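Local coordinates for S-adenosylmethionine decarboxylase proenzyme (Aquifex aeolicus, PDB 2III), which probably decarboxylates S-adenosylmethionine to S-adenosylmethioninamine, the propylamine donor for spermidine and spermine synthesis, using a pyruvoyl group made by self-cleavage, at residues A[8-13]-A[109-114]. Residues are numbered along the deposited sequence; the frame is centred on the assembly and turned at random.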
ATOM      1  N   HIS A   8       9.879   0.114   1.613  1.00 17.66           N
ATOM      2  CA  HIS A   8       8.626  -0.545   1.295  1.00 17.44           C
ATOM      3  C   HIS A   8       8.888  -1.962   0.813  1.00 19.82           C
ATOM      4  O   HIS A   8       9.552  -2.179  -0.201  1.00 29.05           O
ATOM      5  CB  HIS A   8       7.905   0.281   0.215  1.00  8.05           C
ATOM      6  CG  HIS A   8       6.550  -0.227  -0.163  1.00 16.71           C
ATOM      7  ND1 HIS A   8       5.704   0.484  -0.989  1.00 14.13           N
ATOM      8  CD2 HIS A   8       5.900  -1.377   0.139  1.00 14.29           C
ATOM      9  CE1 HIS A   8       4.593  -0.205  -1.179  1.00 18.01           C
ATOM     10  NE2 HIS A   8       4.685  -1.338  -0.506  1.00  8.89           N
ATOM     11  N   ILE A   9       8.371  -2.925   1.562  1.00 20.59           N
ATOM     12  CA  ILE A   9       8.507  -4.326   1.217  1.00 13.24           C
ATOM     13  C   ILE A   9       7.139  -4.862   0.798  1.00 20.35           C
ATOM     14  O   ILE A   9       6.145  -4.678   1.504  1.00 19.69           O
ATOM     15  CB  ILE A   9       8.956  -5.178   2.417  1.00 16.29           C
ATOM     16  CG1 ILE A   9      10.200  -4.585   3.072  1.00 18.25           C
ATOM     17  CG2 ILE A   9       9.237  -6.607   1.953  1.00 17.34           C
ATOM     18  CD1 ILE A   9      10.528  -5.230   4.417  1.00 14.74           C
ATOM     19  N   LEU A  10       7.082  -5.512  -0.354  1.00 11.58           N
ATOM     20  CA  LEU A  10       5.830  -6.104  -0.785  1.00 15.58           C
ATOM     21  C   LEU A  10       6.120  -7.552  -1.135  1.00 17.76           C
ATOM     22  O   LEU A  10       7.175  -7.871  -1.680  1.00 22.70           O
ATOM     23  CB  LEU A  10       5.222  -5.350  -1.977  1.00 25.21           C
ATOM     24  CG  LEU A  10       6.067  -4.730  -3.088  1.00 31.36           C
ATOM     25  CD1 LEU A  10       5.145  -4.197  -4.171  1.00 38.59           C
ATOM     26  CD2 LEU A  10       6.913  -3.596  -2.534  1.00 42.62           C
ATOM     27  N   ALA A  11       5.196  -8.437  -0.784  1.00 18.04           N
ATOM     28  CA  ALA A  11       5.376  -9.851  -1.059  1.00 14.15           C
ATOM     29  C   ALA A  11       4.064 -10.515  -1.398  1.00 15.09           C
ATOM     30  O   ALA A  11       3.020 -10.160  -0.855  1.00 14.68           O
ATOM     31  CB  ALA A  11       5.989 -10.533   0.149  1.00 11.64           C
ATOM     32  N   ASP A  12       4.119 -11.469  -2.317  1.00 13.67           N
ATOM     33  CA  ASP A  12       2.939 -12.228  -2.679  1.00 16.39           C
ATOM     34  C   ASP A  12       3.226 -13.606  -2.085  1.00 16.14           C
ATOM     35  O   ASP A  12       4.204 -14.261  -2.449  1.00 18.98           O
ATOM     36  CB  ASP A  12       2.776 -12.293  -4.199  1.00 18.63           C
ATOM     37  CG  ASP A  12       2.643 -10.915  -4.829  1.00 21.04           C
ATOM     38  OD1 ASP A  12       2.279  -9.951  -4.113  1.00 13.97           O
ATOM     39  OD2 ASP A  12       2.893 -10.798  -6.047  1.00 21.94           O
ATOM     40  N   LEU A  13       2.388 -14.024  -1.145  1.00 14.66           N
ATOM     41  CA  LEU A  13       2.578 -15.302  -0.470  1.00 18.41           C
ATOM     42  C   LEU A  13       1.652 -16.387  -1.008  1.00 20.16           C
ATOM     43  O   LEU A  13       0.435 -16.221  -1.013  1.00 28.38           O
ATOM     44  CB  LEU A  13       2.345 -15.124   1.032  1.00 18.01           C
ATOM     45  CG  LEU A  13       2.893 -13.854   1.693  1.00 23.92           C
ATOM     46  CD1 LEU A  13       2.652 -13.951   3.187  1.00 26.83           C
ATOM     47  CD2 LEU A  13       4.381 -13.683   1.408  1.00 14.40           C
ATOM     48  N   GLN A 109       9.843  -8.170  -3.061  1.00 29.63           N
ATOM     49  CA  GLN A 109      10.594  -7.056  -3.631  1.00 32.93           C
ATOM     50  C   GLN A 109      10.656  -5.926  -2.609  1.00 26.45           C
ATOM     51  O   GLN A 109       9.725  -5.733  -1.830  1.00 30.27           O
ATOM     52  CB  GLN A 109       9.944  -6.561  -4.928  1.00 40.80           C
ATOM     53  CG  GLN A 109       9.773  -7.656  -5.966  1.00 58.35           C
ATOM     54  CD  GLN A 109       9.722  -7.130  -7.379  1.00 63.09           C
ATOM     55  OE1 GLN A 109       9.352  -7.854  -8.306  1.00 76.13           O
ATOM     56  NE2 GLN A 109      10.108  -5.872  -7.560  1.00 62.69           N
ATOM     57  N   VAL A 110      11.764  -5.191  -2.607  1.00 20.24           N
ATOM     58  CA  VAL A 110      11.958  -4.078  -1.683  1.00 17.06           C
ATOM     59  C   VAL A 110      12.239  -2.800  -2.475  1.00 20.08           C
ATOM     60  O   VAL A 110      12.977  -2.827  -3.454  1.00 24.96           O
ATOM     61  CB  VAL A 110      13.146  -4.365  -0.726  1.00 12.60           C
ATOM     62  CG1 VAL A 110      13.304  -3.247   0.282  1.00 23.50           C
ATOM     63  CG2 VAL A 110      12.922  -5.684  -0.010  1.00 12.42           C
ATOM     64  N   HIS A 111      11.640  -1.687  -2.049  1.00 28.20           N
ATOM     65  CA  HIS A 111      11.822  -0.381  -2.698  1.00 19.14           C
ATOM     66  C   HIS A 111      12.174   0.698  -1.669  1.00 23.87           C
ATOM     67  O   HIS A 111      11.600   0.735  -0.584  1.00 27.95           O
ATOM     68  CB  HIS A 111      10.527   0.087  -3.376  1.00 19.90           C
ATOM     69  CG  HIS A 111      10.045  -0.799  -4.478  1.00 30.55           C
ATOM     70  ND1 HIS A 111      10.740  -0.972  -5.654  1.00 28.01           N
ATOM     71  CD2 HIS A 111       8.907  -1.523  -4.604  1.00 33.42           C
ATOM     72  CE1 HIS A 111      10.050  -1.762  -6.458  1.00 32.70           C
ATOM     73  NE2 HIS A 111       8.933  -2.109  -5.845  1.00 28.71           N
ATOM     74  N   GLU A 112      13.108   1.578  -2.000  1.00 19.06           N
ATOM     75  CA  GLU A 112      13.420   2.674  -1.093  1.00 27.70           C
ATOM     76  C   GLU A 112      12.527   3.764  -1.665  1.00 27.05           C
ATOM     77  O   GLU A 112      12.682   4.139  -2.827  1.00 35.61           O
ATOM     78  CB  GLU A 112      14.886   3.092  -1.199  1.00 23.70           C
ATOM     79  CG  GLU A 112      15.879   1.982  -0.897  1.00 41.53           C
ATOM     80  CD  GLU A 112      17.310   2.496  -0.798  1.00 51.12           C
ATOM     81  OE1 GLU A 112      17.780   3.154  -1.755  1.00 45.73           O
ATOM     82  OE2 GLU A 112      17.963   2.241   0.239  1.00 64.21           O
ATOM     83  N   ARG A 113      11.575   4.249  -0.877  1.00 25.54           N
ATOM     84  CA  ARG A 113      10.651   5.268  -1.366  1.00 22.62           C
ATOM     85  C   ARG A 113      11.063   6.679  -0.948  1.00 21.38           C
ATOM     86  O   ARG A 113      11.163   6.978   0.239  1.00 20.38           O
ATOM     87  CB  ARG A 113       9.222   5.005  -0.852  1.00 23.17           C
ATOM     88  CG  ARG A 113       8.640   3.590  -1.052  1.00 28.67           C
ATOM     89  CD  ARG A 113       8.286   3.247  -2.489  1.00 16.82           C
ATOM     90  NE  ARG A 113       7.332   4.159  -3.128  1.00 19.72           N
ATOM     91  CZ  ARG A 113       6.004   4.038  -3.102  1.00 19.94           C
ATOM     92  NH1 ARG A 113       5.423   3.038  -2.458  1.00 16.35           N
ATOM     93  NH2 ARG A 113       5.249   4.907  -3.768  1.00 15.52           N
ATOM     94  N   GLY A 114      11.301   7.539  -1.933  1.00 19.50           N
ATOM     95  CA  GLY A 114      11.656   8.919  -1.649  1.00 24.40           C
ATOM     96  C   GLY A 114      13.103   9.163  -1.289  1.00 26.00           C
ATOM     97  O   GLY A 114      13.502   9.010  -0.130  1.00 29.00           O
TER
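Arg113 reaches across to His8 and donates from NH1 to ring atom ND1 (3.0 Å), a bent bond with 138° at the hydrogen. The two side chains run side by side, their planes 22° apart, so imidazole and guanidinium meet edge to edge. With CG anti to the backbone N (chi1 -176°), the His8 ring lies alongside the Arg113 chain. Arg113 CG packs on His8 CB at 3.6 Å. Asp80 of the same chain accepts from His8 NE2, so the ring is gripped at both nitrogens. Arg113, bent at chi2 and chi3, also salt-bridges Asp12 and Asp80 of the second subunit; an alanine here would probably leave those carboxylates without their cationic mate and His8 ND1 without its donor. Leu10 CD2 lies over one face of the His8 ring, toward its rim, and touches His111 CD2 at 3.5 Å. His111 NE2 bonds its own counterpart in the second subunit. On the opposite face of the sheet, Ile9 CG1 meets Val110 CG2 at 4.3 Å, while Ile9 packs on helix 87-101. Paired backbone bonds join His8 with His111 and Leu10 with Gln109, flanking the non-hydrogen-bonded pair Ile9–Val110. This is antiparallel pairing of the first and last strands of the two-layer alpha-beta sandwich: helices cover the Ile9 face, and the His8 face carries the dimer contact.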